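PDB 2EH6: acetylornithine aminotransferase from Aquifex aeolicus, which catalyses the pyridoxal-phosphate-dependent transfer of an amino group from N(2)-acetyl-L-ornithine to 2-oxoglutarate, a step in arginine biosynthesis. Local coordinates for residues A[215-227]-A[284-296]. Sequence-based numbering, arbitrary orientation.
Sequences QTGIGRTGEFYAY and VVDEVEKLLPHVR
Val-284 begins the contact with its CG1 methyl, which packs on CG2 of Ile-218, the two side chains crossing at about a right angle. One residue on, Val-285 sets CG1 3.7 Å from CZ of Phe-224, and both side chains also touch Leu-79 of helix 70-81. Val-288 directs its CB toward the loop, and its CG1, trans to the backbone N (chi1 166°), comes within 3.5 Å of the carbonyl O of Ile-218 and also meets CA of Gly-219. A CB on that glycine would clash with this methyl, and the positive phi of Gly-219 is itself easiest for a residue with no side chain. The pairing shows a cofactor-contacting loop of a class-III, fold-type I aminotransferase packed on a helix: residues 215-227 follow strand 208-212, Gln-215 touches pyridoxal phosphate, and the type I' turn 217-220 running into the type I turn 219-222 meets long helix 275-308. Just before the kink at Pro-293 and His-294, Leu-292 sets CD2 3.7 Å from CA of Gly-219; past it, Val-295 lays CG1 3.4 Å from Gly-219 O. Arg-296 bends at chi3 (-70°), bringing NH1 to Gly-222 O in a 2.8 Å but bent hydrogen bond (130° at the hydrogen). The same NH1 forms a salt bridge with Glu-223 OE2 at 3.3 Å, the planes of the two groups nearly parallel. A leucine in its place would probably leave Gly-222 O without this donor and Glu-223 without this countercharge.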
loop_
_atom_site.group_PDB
_atom_site.type_symbol
_atom_site.label_atom_id
_atom_site.label_comp_id
_atom_site.label_asym_id
_atom_site.label_seq_id
_atom_site.Cartn_x
_atom_site.Cartn_y
_atom_site.Cartn_z
ATOM N N GLN A 215 -13.535 4.138 -4.306
ATOM C CA GLN A 215 -14.172 5.399 -3.959
ATOM C C GLN A 215 -15.670 5.276 -3.680
ATOM O O GLN A 215 -16.181 5.896 -2.751
ATOM C CB GLN A 215 -13.951 6.414 -5.086
ATOM C CG GLN A 215 -14.818 7.659 -4.980
ATOM C CD GLN A 215 -14.089 8.858 -4.408
ATOM O OE1 GLN A 215 -13.765 9.806 -5.133
ATOM N NE2 GLN A 215 -13.821 8.826 -3.102
ATOM N N THR A 216 -16.372 4.476 -4.481
ATOM C CA THR A 216 -17.816 4.309 -4.315
ATOM C C THR A 216 -18.228 3.297 -3.255
ATOM O O THR A 216 -19.369 3.303 -2.795
ATOM C CB THR A 216 -18.487 3.843 -5.625
ATOM O OG1 THR A 216 -17.959 2.564 -5.988
ATOM C CG2 THR A 216 -18.244 4.837 -6.752
ATOM N N GLY A 217 -17.308 2.426 -2.873
ATOM C CA GLY A 217 -17.634 1.392 -1.910
ATOM C C GLY A 217 -17.869 1.763 -0.460
ATOM O O GLY A 217 -17.581 2.879 -0.009
ATOM N N ILE A 218 -18.408 0.789 0.263
ATOM C CA ILE A 218 -18.692 0.899 1.686
ATOM C C ILE A 218 -19.664 2.024 2.055
ATOM O O ILE A 218 -19.360 2.876 2.895
ATOM C CB ILE A 218 -17.376 1.042 2.494
ATOM C CG1 ILE A 218 -16.292 0.114 1.914
ATOM C CG2 ILE A 218 -17.613 0.667 3.951
ATOM C CD1 ILE A 218 -16.669 -1.378 1.863
ATOM N N GLY A 219 -20.830 2.014 1.406
ATOM C CA GLY A 219 -21.885 2.979 1.683
ATOM C C GLY A 219 -21.863 4.378 1.089
ATOM O O GLY A 219 -22.869 5.091 1.158
ATOM N N ARG A 220 -20.741 4.781 0.505
ATOM C CA ARG A 220 -20.616 6.123 -0.063
ATOM C C ARG A 220 -21.783 6.589 -0.942
ATOM O O ARG A 220 -22.168 7.759 -0.888
ATOM C CB ARG A 220 -19.299 6.231 -0.850
ATOM C CG ARG A 220 -19.113 7.532 -1.627
ATOM C CD ARG A 220 -19.235 8.772 -0.741
ATOM N NE ARG A 220 -18.260 8.807 0.342
ATOM C CZ ARG A 220 -18.212 9.771 1.259
ATOM N NH1 ARG A 220 -19.079 10.769 1.210
ATOM N NH2 ARG A 220 -17.315 9.729 2.235
ATOM N N THR A 221 -22.355 5.693 -1.743
ATOM C CA THR A 221 -23.453 6.088 -2.623
ATOM C C THR A 221 -24.866 5.737 -2.135
ATOM O O THR A 221 -25.837 5.929 -2.868
ATOM C CB THR A 221 -23.277 5.491 -4.039
ATOM O OG1 THR A 221 -23.492 4.074 -3.994
ATOM C CG2 THR A 221 -21.879 5.775 -4.565
ATOM N N GLY A 222 -24.994 5.236 -0.912
ATOM C CA GLY A 222 -26.319 4.896 -0.416
ATOM C C GLY A 222 -26.542 3.401 -0.278
ATOM O O GLY A 222 -27.440 2.963 0.441
ATOM N N GLU A 223 -25.735 2.618 -0.985
ATOM C CA GLU A 223 -25.804 1.161 -0.922
ATOM C C GLU A 223 -24.423 0.709 -0.471
ATOM O O GLU A 223 -23.443 1.419 -0.692
ATOM C CB GLU A 223 -26.116 0.568 -2.297
ATOM C CG GLU A 223 -27.514 0.867 -2.824
ATOM C CD GLU A 223 -28.610 0.395 -1.882
ATOM O OE1 GLU A 223 -28.459 -0.694 -1.288
ATOM O OE2 GLU A 223 -29.626 1.109 -1.747
ATOM N N PHE A 224 -24.334 -0.458 0.159
ATOM C CA PHE A 224 -23.038 -0.930 0.620
ATOM C C PHE A 224 -22.030 -0.881 -0.531
ATOM O O PHE A 224 -20.945 -0.318 -0.389
ATOM C CB PHE A 224 -23.137 -2.347 1.171
ATOM C CG PHE A 224 -21.995 -2.709 2.066
ATOM C CD1 PHE A 224 -21.959 -2.255 3.381
ATOM C CD2 PHE A 224 -20.923 -3.449 1.580
ATOM C CE1 PHE A 224 -20.866 -2.529 4.200
ATOM C CE2 PHE A 224 -19.827 -3.727 2.389
ATOM C CZ PHE A 224 -19.798 -3.268 3.701
ATOM N N TYR A 225 -22.390 -1.484 -1.663
ATOM C CA TYR A 225 -21.551 -1.458 -2.858
ATOM C C TYR A 225 -22.360 -0.703 -3.903
ATOM O O TYR A 225 -23.541 -0.983 -4.088
ATOM C CB TYR A 225 -21.257 -2.869 -3.366
ATOM C CG TYR A 225 -20.500 -3.734 -2.393
ATOM C CD1 TYR A 225 -19.291 -3.307 -1.836
ATOM C CD2 TYR A 225 -20.978 -4.995 -2.044
ATOM C CE1 TYR A 225 -18.579 -4.113 -0.962
ATOM C CE2 TYR A 225 -20.276 -5.810 -1.172
ATOM C CZ TYR A 225 -19.077 -5.365 -0.636
ATOM O OH TYR A 225 -18.377 -6.180 0.210
ATOM N N ALA A 226 -21.735 0.251 -4.582
ATOM C CA ALA A 226 -22.432 1.043 -5.589
ATOM C C ALA A 226 -23.007 0.214 -6.740
ATOM O O ALA A 226 -24.024 0.586 -7.327
ATOM C CB ALA A 226 -21.501 2.117 -6.142
ATOM N N TYR A 227 -22.367 -0.903 -7.068
ATOM C CA TYR A 227 -22.857 -1.729 -8.172
ATOM C C TYR A 227 -24.260 -2.275 -7.909
ATOM O O TYR A 227 -24.964 -2.664 -8.837
ATOM C CB TYR A 227 -21.887 -2.886 -8.461
ATOM C CG TYR A 227 -21.957 -4.069 -7.512
ATOM C CD1 TYR A 227 -23.038 -4.961 -7.541
ATOM C CD2 TYR A 227 -20.934 -4.309 -6.595
ATOM C CE1 TYR A 227 -23.091 -6.058 -6.678
ATOM C CE2 TYR A 227 -20.978 -5.396 -5.730
ATOM C CZ TYR A 227 -22.059 -6.269 -5.773
ATOM O OH TYR A 227 -22.104 -7.331 -4.894
ATOM N N VAL A 284 -16.174 -0.166 10.966
ATOM C CA VAL A 284 -16.764 0.609 9.882
ATOM C C VAL A 284 -17.877 -0.146 9.157
ATOM O O VAL A 284 -18.951 0.400 8.905
ATOM C CB VAL A 284 -15.689 1.024 8.857
ATOM C CG1 VAL A 284 -16.344 1.657 7.637
ATOM C CG2 VAL A 284 -14.713 2.001 9.504
ATOM N N VAL A 285 -17.629 -1.401 8.817
ATOM C CA VAL A 285 -18.643 -2.172 8.115
ATOM C C VAL A 285 -19.933 -2.308 8.924
ATOM O O VAL A 285 -21.023 -2.152 8.376
ATOM C CB VAL A 285 -18.103 -3.557 7.716
ATOM C CG1 VAL A 285 -19.234 -4.423 7.172
ATOM C CG2 VAL A 285 -17.019 -3.382 6.638
ATOM N N ASP A 286 -19.819 -2.578 10.220
ATOM C CA ASP A 286 -21.011 -2.705 11.053
ATOM C C ASP A 286 -21.750 -1.377 11.162
ATOM O O ASP A 286 -22.976 -1.324 11.034
ATOM C CB ASP A 286 -20.653 -3.196 12.459
ATOM C CG ASP A 286 -20.220 -4.646 12.480
ATOM O OD1 ASP A 286 -20.525 -5.372 11.508
ATOM O OD2 ASP A 286 -19.589 -5.064 13.475
ATOM N N GLU A 287 -21.005 -0.301 11.397
ATOM C CA GLU A 287 -21.617 1.016 11.527
ATOM C C GLU A 287 -22.218 1.521 10.228
ATOM O O GLU A 287 -23.309 2.088 10.219
ATOM C CB GLU A 287 -20.592 2.029 12.045
ATOM C CG GLU A 287 -20.079 1.713 13.440
ATOM C CD GLU A 287 -21.196 1.676 14.466
ATOM O OE1 GLU A 287 -21.871 2.710 14.640
ATOM O OE2 GLU A 287 -21.403 0.616 15.094
ATOM N N VAL A 288 -21.504 1.318 9.128
ATOM C CA VAL A 288 -21.967 1.779 7.826
ATOM C C VAL A 288 -23.271 1.135 7.371
ATOM O O VAL A 288 -24.141 1.814 6.837
ATOM C CB VAL A 288 -20.888 1.548 6.741
ATOM C CG1 VAL A 288 -21.496 1.696 5.351
ATOM C CG2 VAL A 288 -19.758 2.556 6.922
ATOM N N GLU A 289 -23.420 -0.167 7.569
ATOM C CA GLU A 289 -24.653 -0.802 7.133
ATOM C C GLU A 289 -25.857 -0.232 7.881
ATOM O O GLU A 289 -26.963 -0.219 7.354
ATOM C CB GLU A 289 -24.570 -2.323 7.291
ATOM C CG GLU A 289 -24.141 -2.809 8.645
ATOM C CD GLU A 289 -23.856 -4.298 8.641
ATOM O OE1 GLU A 289 -23.041 -4.739 7.798
ATOM O OE2 GLU A 289 -24.438 -5.026 9.474
ATOM N N LYS A 290 -25.635 0.259 9.096
ATOM C CA LYS A 290 -26.713 0.856 9.886
ATOM C C LYS A 290 -27.011 2.271 9.390
ATOM O O LYS A 290 -28.099 2.802 9.612
ATOM C CB LYS A 290 -26.324 0.931 11.362
ATOM C CG LYS A 290 -26.039 -0.405 12.028
ATOM C CD LYS A 290 -25.586 -0.187 13.465
ATOM C CE LYS A 290 -25.093 -1.475 14.105
ATOM N NZ LYS A 290 -24.599 -1.236 15.492
ATOM N N LEU A 291 -26.034 2.872 8.717
ATOM C CA LEU A 291 -26.152 4.235 8.202
ATOM C C LEU A 291 -26.707 4.356 6.788
ATOM O O LEU A 291 -27.098 5.447 6.366
ATOM C CB LEU A 291 -24.778 4.918 8.241
ATOM C CG LEU A 291 -24.196 5.309 9.601
ATOM C CD1 LEU A 291 -22.715 5.640 9.443
ATOM C CD2 LEU A 291 -24.964 6.500 10.166
ATOM N N LEU A 292 -26.740 3.248 6.054
ATOM C CA LEU A 292 -27.218 3.265 4.676
ATOM C C LEU A 292 -28.503 4.070 4.459
ATOM O O LEU A 292 -28.552 4.952 3.595
ATOM C CB LEU A 292 -27.378 1.829 4.156
ATOM C CG LEU A 292 -26.069 1.027 4.080
ATOM C CD1 LEU A 292 -26.332 -0.345 3.462
ATOM C CD2 LEU A 292 -25.041 1.795 3.239
ATOM N N PRO A 293 -29.561 3.784 5.235
ATOM C CA PRO A 293 -30.795 4.551 5.039
ATOM C C PRO A 293 -30.539 6.050 5.234
ATOM O O PRO A 293 -31.063 6.881 4.489
ATOM C CB PRO A 293 -31.728 3.977 6.102
ATOM C CG PRO A 293 -31.246 2.560 6.243
ATOM C CD PRO A 293 -29.749 2.735 6.251
ATOM N N HIS A 294 -29.723 6.389 6.231
ATOM C CA HIS A 294 -29.398 7.786 6.507
ATOM C C HIS A 294 -28.616 8.412 5.359
ATOM O O HIS A 294 -28.891 9.543 4.955
ATOM C CB HIS A 294 -28.583 7.907 7.794
ATOM C CG HIS A 294 -29.371 7.628 9.035
ATOM N ND1 HIS A 294 -28.815 7.684 10.296
ATOM C CD2 HIS A 294 -30.668 7.285 9.210
ATOM C CE1 HIS A 294 -29.736 7.385 11.194
ATOM N NE2 HIS A 294 -30.870 7.138 10.561
ATOM N N VAL A 295 -27.633 7.680 4.844
ATOM C CA VAL A 295 -26.831 8.166 3.728
ATOM C C VAL A 295 -27.752 8.534 2.570
ATOM O O VAL A 295 -27.620 9.601 1.972
ATOM C CB VAL A 295 -25.826 7.089 3.261
ATOM C CG1 VAL A 295 -25.121 7.541 1.996
ATOM C CG2 VAL A 295 -24.815 6.818 4.366
ATOM N N ARG A 296 -28.688 7.643 2.262
ATOM C CA ARG A 296 -29.632 7.868 1.174
ATOM C C ARG A 296 -30.490 9.109 1.387
ATOM O O ARG A 296 -30.658 9.911 0.468
ATOM C CB ARG A 296 -30.545 6.647 0.993
ATOM C CG ARG A 296 -29.854 5.423 0.391
ATOM C CD ARG A 296 -30.873 4.371 -0.054
ATOM N NE ARG A 296 -31.547 3.723 1.068
ATOM C CZ ARG A 296 -31.084 2.651 1.708
ATOM N NH1 ARG A 296 -29.937 2.097 1.340
ATOM N NH2 ARG A 296 -31.774 2.123 2.711
#